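Local coordinates for protein tapirin (Caldicellulosiruptor hydrothermalis, PDB 6N2C) that probably binds cellulose at the cell surface through its C-terminal beta-helix domain, which carries a bound zinc ion, at residues 467-471 / 516-520. Residues are numbered along the deposited sequence; the frame is centred on the assembly and turned at random.
Sequences RLDNI and VITKS
Lys519 reaches over the short 3-10 turn 468-470 and sets its ammonium on the backbone carbonyl of Ile471, with NZ 2.9 Å from O and the C=O pointing almost straight at the nitrogen (168°). The lysine chain bends at its third torsion (chi3 -70°), which turns CE and NZ onto that carbonyl after the methylenes have run past Ile471 in the opposite sense to the isoleucine side chain. Its CG lies 3.9 Å from Ile471 CB and also rests against the carbonyl oxygen of Leu468, the atom that accepts the turn's own bond from Ile471 N. A water that NZ donates to in turn donates to Asp469 O, making a second link to the turn; the Asp469 carboxylate stays apart, OD1 5.6 Å from NZ, too far for a salt bridge, though its opposite charge may still favour the ammonium here. An alanine in place of Lys519 would probably leave Ile471 O without this partner and uncover the apolar flank of Ile471. Beyond the lysine the contact is apolar: Leu468 crosses Ile517 at about a right angle, CD2 meeting Ile517 CG2 at 3.7 Å, while Ile471 CD1 approaches the same methyl at 4.1 Å. Ile517 CG2 thus serves both apolar residues of 467-471, and Ile536 of the adjoining strand 534-537 borders Leu468 and Ile517. The contact lies away from the zinc site and fastens the loop between helix 451-457 and strand 483-488 onto the outside of strand 513-518, near one end of the parallel beta-helix of the tapirin C-terminal domain.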
ATOM      1  N   ARG A 467     -16.125  11.558  15.691  1.00 13.03           N
ATOM      2  CA  ARG A 467     -15.776  12.024  17.071  1.00 14.98           C
ATOM      3  C   ARG A 467     -16.388  11.035  18.032  1.00 13.59           C
ATOM      4  O   ARG A 467     -17.480  11.307  18.610  1.00 18.29           O
ATOM      5  CB  ARG A 467     -16.337  13.423  17.319  1.00 15.31           C
ATOM      6  CG  ARG A 467     -15.688  14.401  16.381  1.00 17.52           C
ATOM      7  CD  ARG A 467     -16.130  15.816  16.578  1.00 19.27           C
ATOM      8  NE  ARG A 467     -15.650  16.637  15.527  1.00 19.15           N
ATOM      9  CZ  ARG A 467     -16.014  17.906  15.344  1.00 20.38           C
ATOM     10  NH1 ARG A 467     -16.729  18.564  16.290  1.00 20.28           N
ATOM     11  NH2 ARG A 467     -15.656  18.536  14.227  1.00 21.20           N
ATOM     12  N   LEU A 468     -15.695   9.923  18.275  1.00 12.25           N
ATOM     13  CA  LEU A 468     -16.249   8.912  19.142  1.00 14.61           C
ATOM     14  C   LEU A 468     -16.364   9.379  20.592  1.00 16.30           C
ATOM     15  O   LEU A 468     -17.164   8.867  21.355  1.00 16.75           O
ATOM     16  CB  LEU A 468     -15.566   7.572  18.979  1.00 16.16           C
ATOM     17  CG  LEU A 468     -15.636   7.009  17.551  1.00 14.98           C
ATOM     18  CD1 LEU A 468     -14.818   5.715  17.415  1.00 18.26           C
ATOM     19  CD2 LEU A 468     -17.060   6.871  17.044  1.00 16.82           C
ATOM     20  N   ASP A 469     -15.597  10.407  20.966  1.00 18.93           N
ATOM     21  CA  ASP A 469     -15.734  10.987  22.310  1.00 18.89           C
ATOM     22  C   ASP A 469     -17.017  11.739  22.497  1.00 19.89           C
ATOM     23  O   ASP A 469     -17.314  12.118  23.654  1.00 19.32           O
ATOM     24  CB  ASP A 469     -14.543  11.891  22.637  1.00 23.28           C
ATOM     25  CG  ASP A 469     -13.264  11.096  22.965  1.00 28.71           C
ATOM     26  OD1 ASP A 469     -13.301   9.869  23.194  1.00 30.82           O
ATOM     27  OD2 ASP A 469     -12.225  11.731  23.071  1.00 39.64           O
ATOM     28  N   ASN A 470     -17.793  11.994  21.418  1.00 15.67           N
ATOM     29  CA  ASN A 470     -19.085  12.612  21.508  1.00 15.45           C
ATOM     30  C   ASN A 470     -20.168  11.583  21.867  1.00 16.60           C
ATOM     31  O   ASN A 470     -21.340  11.954  21.902  1.00 17.35           O
ATOM     32  CB  ASN A 470     -19.440  13.428  20.289  1.00 16.11           C
ATOM     33  CG  ASN A 470     -18.654  14.702  20.229  1.00 17.40           C
ATOM     34  OD1 ASN A 470     -18.064  15.114  21.276  1.00 21.70           O
ATOM     35  ND2 ASN A 470     -18.701  15.414  19.098  1.00 16.54           N
ATOM     36  N   ILE A 471     -19.809  10.313  22.090  1.00 16.64           N
ATOM     37  CA  ILE A 471     -20.748   9.339  22.599  1.00 17.23           C
ATOM     38  C   ILE A 471     -20.754   9.512  24.136  1.00 19.06           C
ATOM     39  O   ILE A 471     -19.809   9.063  24.795  1.00 17.64           O
ATOM     40  CB  ILE A 471     -20.354   7.895  22.257  1.00 17.71           C
ATOM     41  CG1 ILE A 471     -20.276   7.657  20.748  1.00 14.86           C
ATOM     42  CG2 ILE A 471     -21.277   6.925  22.895  1.00 18.10           C
ATOM     43  CD1 ILE A 471     -19.540   6.419  20.421  1.00 14.27           C
ATOM     44  N   VAL A 516     -22.373  -1.385  14.967  1.00 14.14           N
ATOM     45  CA  VAL A 516     -21.756  -1.063  16.264  1.00 13.34           C
ATOM     46  C   VAL A 516     -20.891   0.159  16.183  1.00 14.15           C
ATOM     47  O   VAL A 516     -19.991   0.246  15.340  1.00 13.71           O
ATOM     48  CB  VAL A 516     -20.993  -2.271  16.825  1.00 15.09           C
ATOM     49  CG1 VAL A 516     -20.442  -1.922  18.194  1.00 16.39           C
ATOM     50  CG2 VAL A 516     -21.860  -3.464  16.945  1.00 14.55           C
ATOM     51  N   ILE A 517     -21.162   1.160  17.041  1.00 13.83           N
ATOM     52  CA  ILE A 517     -20.364   2.345  17.126  1.00 14.32           C
ATOM     53  C   ILE A 517     -20.025   2.545  18.599  1.00 16.44           C
ATOM     54  O   ILE A 517     -20.979   2.793  19.385  1.00 13.50           O
ATOM     55  CB  ILE A 517     -21.066   3.575  16.588  1.00 14.46           C
ATOM     56  CG1 ILE A 517     -21.499   3.385  15.104  1.00 14.04           C
ATOM     57  CG2 ILE A 517     -20.095   4.783  16.671  1.00 14.64           C
ATOM     58  CD1 ILE A 517     -22.901   2.787  14.985  1.00 13.64           C
ATOM     59  N   THR A 518     -18.753   2.479  18.975  1.00 14.71           N
ATOM     60  CA  THR A 518     -18.474   2.356  20.434  1.00 14.81           C
ATOM     61  C   THR A 518     -17.210   3.006  20.859  1.00 16.42           C
ATOM     62  O   THR A 518     -16.287   3.181  20.051  1.00 16.04           O
ATOM     63  CB  THR A 518     -18.419   0.914  20.864  1.00 13.97           C
ATOM     64  OG1 THR A 518     -18.167   0.847  22.301  1.00 17.45           O
ATOM     65  CG2 THR A 518     -17.346   0.109  20.175  1.00 15.52           C
ATOM     66  N   LYS A 519     -17.238   3.607  22.069  1.00 17.16           N
ATOM     67  CA  LYS A 519     -16.014   4.154  22.655  1.00 18.01           C
ATOM     68  C   LYS A 519     -15.084   3.084  23.182  1.00 19.86           C
ATOM     69  O   LYS A 519     -13.918   3.354  23.455  1.00 22.93           O
ATOM     70  CB  LYS A 519     -16.340   5.050  23.820  1.00 20.54           C
ATOM     71  CG  LYS A 519     -16.962   6.334  23.481  1.00 25.32           C
ATOM     72  CD  LYS A 519     -16.670   7.501  24.516  1.00 26.79           C
ATOM     73  CE  LYS A 519     -17.362   7.279  25.825  1.00 29.01           C
ATOM     74  NZ  LYS A 519     -17.544   8.563  26.613  1.00 30.13           N
ATOM     75  N   SER A 520     -15.548   1.872  23.364  1.00 19.30           N
ATOM     76  CA  SER A 520     -14.737   0.703  23.727  1.00 21.28           C
ATOM     77  C   SER A 520     -14.031   0.164  22.482  1.00 22.90           C
ATOM     78  O   SER A 520     -14.162   0.737  21.386  1.00 17.35           O
ATOM     79  CB  SER A 520     -15.597  -0.430  24.398  1.00 24.21           C
ATOM     80  OG  SER A 520     -16.521  -1.073  23.498  1.00 22.86           O
TER
HETATM   81  O   HOH W   1     -16.754  11.415  26.093  1.00 37.82           O